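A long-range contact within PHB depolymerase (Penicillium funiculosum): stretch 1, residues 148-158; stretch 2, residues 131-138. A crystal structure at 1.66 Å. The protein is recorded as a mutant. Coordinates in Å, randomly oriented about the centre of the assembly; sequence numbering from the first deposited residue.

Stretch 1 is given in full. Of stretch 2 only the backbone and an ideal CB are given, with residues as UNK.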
# COMPACT_ATOMS: atom_id res chain seq x y z
N SER A 148 10.70 10.20 -15.87
CA SER A 148 11.93 9.42 -15.93
C SER A 148 12.20 8.78 -14.58
O SER A 148 11.92 9.38 -13.54
CB SER A 148 13.11 10.32 -16.31
OG SER A 148 14.33 9.62 -16.21
N CYS A 149 12.72 7.56 -14.59
CA CYS A 149 13.05 6.89 -13.34
C CYS A 149 14.25 7.56 -12.67
O CYS A 149 14.63 7.20 -11.55
CB CYS A 149 13.35 5.40 -13.57
SG CYS A 149 13.57 4.47 -12.01
N SER A 150 14.86 8.54 -13.35
CA SER A 150 15.96 9.28 -12.75
C SER A 150 15.57 10.69 -12.31
O SER A 150 16.41 11.45 -11.85
CB SER A 150 17.14 9.35 -13.72
OG SER A 150 16.82 10.13 -14.86
N LEU A 151 14.29 11.03 -12.46
CA LEU A 151 13.79 12.33 -12.00
C LEU A 151 12.47 12.18 -11.25
O LEU A 151 11.45 11.77 -11.83
CB LEU A 151 13.60 13.28 -13.18
CG LEU A 151 13.14 14.70 -12.83
CD1 LEU A 151 14.23 15.40 -12.03
CD2 LEU A 151 12.81 15.48 -14.10
N SER A 152 12.47 12.52 -9.96
CA SER A 152 11.28 12.36 -9.14
C SER A 152 10.33 13.54 -9.33
O SER A 152 10.56 14.63 -8.79
CB SER A 152 11.66 12.23 -7.66
OG SER A 152 10.53 11.94 -6.87
N THR A 153 9.26 13.32 -10.08
CA THR A 153 8.26 14.34 -10.36
C THR A 153 6.98 13.65 -10.83
O THR A 153 7.01 12.47 -11.20
CB THR A 153 8.78 15.33 -11.44
OG1 THR A 153 7.86 16.42 -11.58
CG2 THR A 153 8.94 14.63 -12.77
N SER A 154 5.86 14.37 -10.82
CA SER A 154 4.58 13.77 -11.19
C SER A 154 4.70 13.06 -12.55
O SER A 154 5.37 13.56 -13.46
CB SER A 154 3.49 14.84 -11.26
OG SER A 154 2.22 14.26 -11.53
N PRO A 155 4.02 11.92 -12.72
CA PRO A 155 3.13 11.23 -11.77
C PRO A 155 3.82 10.29 -10.77
O PRO A 155 3.14 9.53 -10.08
CB PRO A 155 2.19 10.48 -12.69
CG PRO A 155 3.14 10.00 -13.75
CD PRO A 155 3.99 11.24 -14.03
N TYR A 156 5.14 10.34 -10.71
CA TYR A 156 5.92 9.43 -9.86
C TYR A 156 5.65 7.97 -10.21
O TYR A 156 5.54 7.11 -9.33
CB TYR A 156 5.61 9.69 -8.38
CG TYR A 156 5.83 11.14 -7.99
CD1 TYR A 156 4.79 12.05 -8.01
CD2 TYR A 156 7.10 11.59 -7.64
CE1 TYR A 156 4.99 13.39 -7.69
CE2 TYR A 156 7.32 12.93 -7.32
CZ TYR A 156 6.26 13.82 -7.34
OH TYR A 156 6.46 15.14 -7.03
N ILE A 157 5.55 7.70 -11.50
CA ILE A 157 5.48 6.33 -12.02
C ILE A 157 6.41 6.30 -13.23
O ILE A 157 6.33 7.16 -14.10
CB ILE A 157 4.05 5.99 -12.50
CG1 ILE A 157 3.05 6.22 -11.36
CG2 ILE A 157 3.99 4.54 -12.96
CD1 ILE A 157 1.60 6.13 -11.81
N SER A 158 7.31 5.31 -13.27
CA SER A 158 8.41 5.35 -14.23
C SER A 158 8.68 4.00 -14.87
O SER A 158 8.32 2.95 -14.32
CB SER A 158 9.69 5.82 -13.54
OG SER A 158 9.54 7.10 -12.95
N UNK A 131 19.18 -0.09 -8.59
CA UNK A 131 20.27 0.87 -8.70
C UNK A 131 19.88 2.03 -9.61
O UNK A 131 19.48 1.82 -10.75
CB UNK A 131 21.53 0.19 -9.23
N UNK A 132 19.99 3.25 -9.09
CA UNK A 132 19.75 4.42 -9.91
C UNK A 132 18.34 4.97 -9.88
O UNK A 132 18.08 6.08 -10.35
CB UNK A 132 20.11 4.09 -11.36
N UNK A 133 17.40 4.19 -9.33
CA UNK A 133 16.01 4.62 -9.28
C UNK A 133 15.80 5.66 -8.18
O UNK A 133 16.36 5.54 -7.08
CB UNK A 133 15.09 3.42 -9.06
N UNK A 134 15.00 6.68 -8.47
CA UNK A 134 14.67 7.69 -7.47
C UNK A 134 13.33 7.37 -6.82
O UNK A 134 12.83 6.25 -6.93
CB UNK A 134 14.64 9.08 -8.10
N UNK A 135 12.75 8.36 -6.15
CA UNK A 135 11.43 8.20 -5.56
C UNK A 135 10.35 8.20 -6.64
O UNK A 135 9.91 9.25 -7.10
CB UNK A 135 11.16 9.31 -4.54
N UNK A 136 9.92 7.00 -7.03
CA UNK A 136 8.94 6.84 -8.09
C UNK A 136 8.50 5.38 -8.06
O UNK A 136 9.20 4.53 -7.50
CB UNK A 136 9.51 7.24 -9.45
N UNK A 137 7.33 5.07 -8.63
CA UNK A 137 6.91 3.68 -8.71
C UNK A 137 7.63 2.99 -9.86
O UNK A 137 7.55 3.43 -11.00
CB UNK A 137 5.39 3.58 -8.88
N UNK A 138 8.34 1.88 -9.57
CA UNK A 138 9.09 1.15 -10.61
C UNK A 138 8.25 0.21 -11.47
O UNK A 138 7.65 -0.74 -10.97
CB UNK A 138 10.20 0.34 -9.95

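Position 131 lies beyond the reach of stretch 1, with nothing of that stretch within 5.5 Å of its ideal CB, so the contact sets no preference; the deposited residue is T131. Position 132 is decided by its own backbone. At phi/psi of 93/-12° a CB would be jammed against the carbonyl O of the residue before, which calls for glycine, and G132 is found.

At position 133 the CA-to-CB bond runs sideways, yet the ideal CB already sits 3.5 Å from C149 SG. So tight an approach favours a small side chain, alanine or perhaps serine. The residue is A133, whose CB makes an apolar contact with that sulfur.

Position 134 points toward stretch 1, over the turn that runs from S148 to L151. Its ideal CB is 3.9 Å from C149 O and 4.4 Å from S152 CB, leaving room for a few more atoms; valine, isoleucine or threonine would suit. V134, in the m rotamer, spreads its two methyls over the loop backbone: CG1 lies 3.7 Å from S150 O, and CG2 lies 3.6 Å from S152 N. The backbone anchors this packing through a hydrogen bond from V134 N to C149 O (3.1 Å, 156°).

Position 135 directs its CB sideways, 3.6 Å from S152 OG. S152 OG already donates to the backbone O of position 135 at 2.8 Å, so no acceptor side chain is needed; polar, aromatic or aliphatic residues continuing sideways past the hydroxyl would do. The choice is H135; its ring lies oblique to S152 OG, and its ND1 is hydrogen-bonded elsewhere in the structure.

Position 136 also points sideways, but its ideal CB is 3.5 Å from S158 OG, and a short polar side chain, serine or threonine, could reach that hydroxyl. T136 does so: in the t rotamer its OG1 donates to S158 OG at 2.7 Å, while its CG2 approaches C149 SG at 4.0 Å.

At position 137 the strands pair in parallel. The backbone N of position 137 donates to Y156 O (2.8 Å, 168°), and the backbone O of position 137 accepts from S158 N (3.0 Å), helping set the register; any residue but proline keeps the N-H this needs. The CB shares a sheet face with I157, favouring an apolar residue. F137 places CB 4.3 Å from I157 CG1, and its ring then leads away from stretch 1.

Position 138 pairs with S158, but its ideal CB stays 5.4 Å from S158 O. Its phi of -80° and the absence of a hydrogen bond from its N to stretch 1 admit proline among many residues. P138 keeps its ring, C-gamma endo, clear of stretch 1.

Stretch 2 (131-138) TGAVHTFP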
# COMPACT_ATOMS: atom_id res chain seq x y z
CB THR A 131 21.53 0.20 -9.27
OG1 THR A 131 21.94 -0.87 -8.40
CG2 THR A 131 22.67 1.21 -9.38
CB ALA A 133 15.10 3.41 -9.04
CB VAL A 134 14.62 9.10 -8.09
CG1 VAL A 134 15.96 9.44 -8.72
CG2 VAL A 134 13.51 9.17 -9.14
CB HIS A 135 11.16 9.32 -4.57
CG HIS A 135 10.03 9.03 -3.64
ND1 HIS A 135 10.11 8.08 -2.64
CD2 HIS A 135 8.77 9.53 -3.57
CE1 HIS A 135 8.96 8.01 -2.01
NE2 HIS A 135 8.13 8.88 -2.55
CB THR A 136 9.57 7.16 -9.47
OG1 THR A 136 8.55 7.26 -10.46
CG2 THR A 136 10.56 6.06 -9.87
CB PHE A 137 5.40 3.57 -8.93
CG PHE A 137 4.86 2.20 -8.64
CD1 PHE A 137 4.29 1.91 -7.41
CD2 PHE A 137 4.98 1.18 -9.58
CE1 PHE A 137 3.85 0.63 -7.10
CE2 PHE A 137 4.55 -0.12 -9.28
CZ PHE A 137 3.98 -0.39 -8.04
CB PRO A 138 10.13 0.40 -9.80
CG PRO A 138 9.36 0.03 -8.56
CD PRO A 138 8.59 1.31 -8.24
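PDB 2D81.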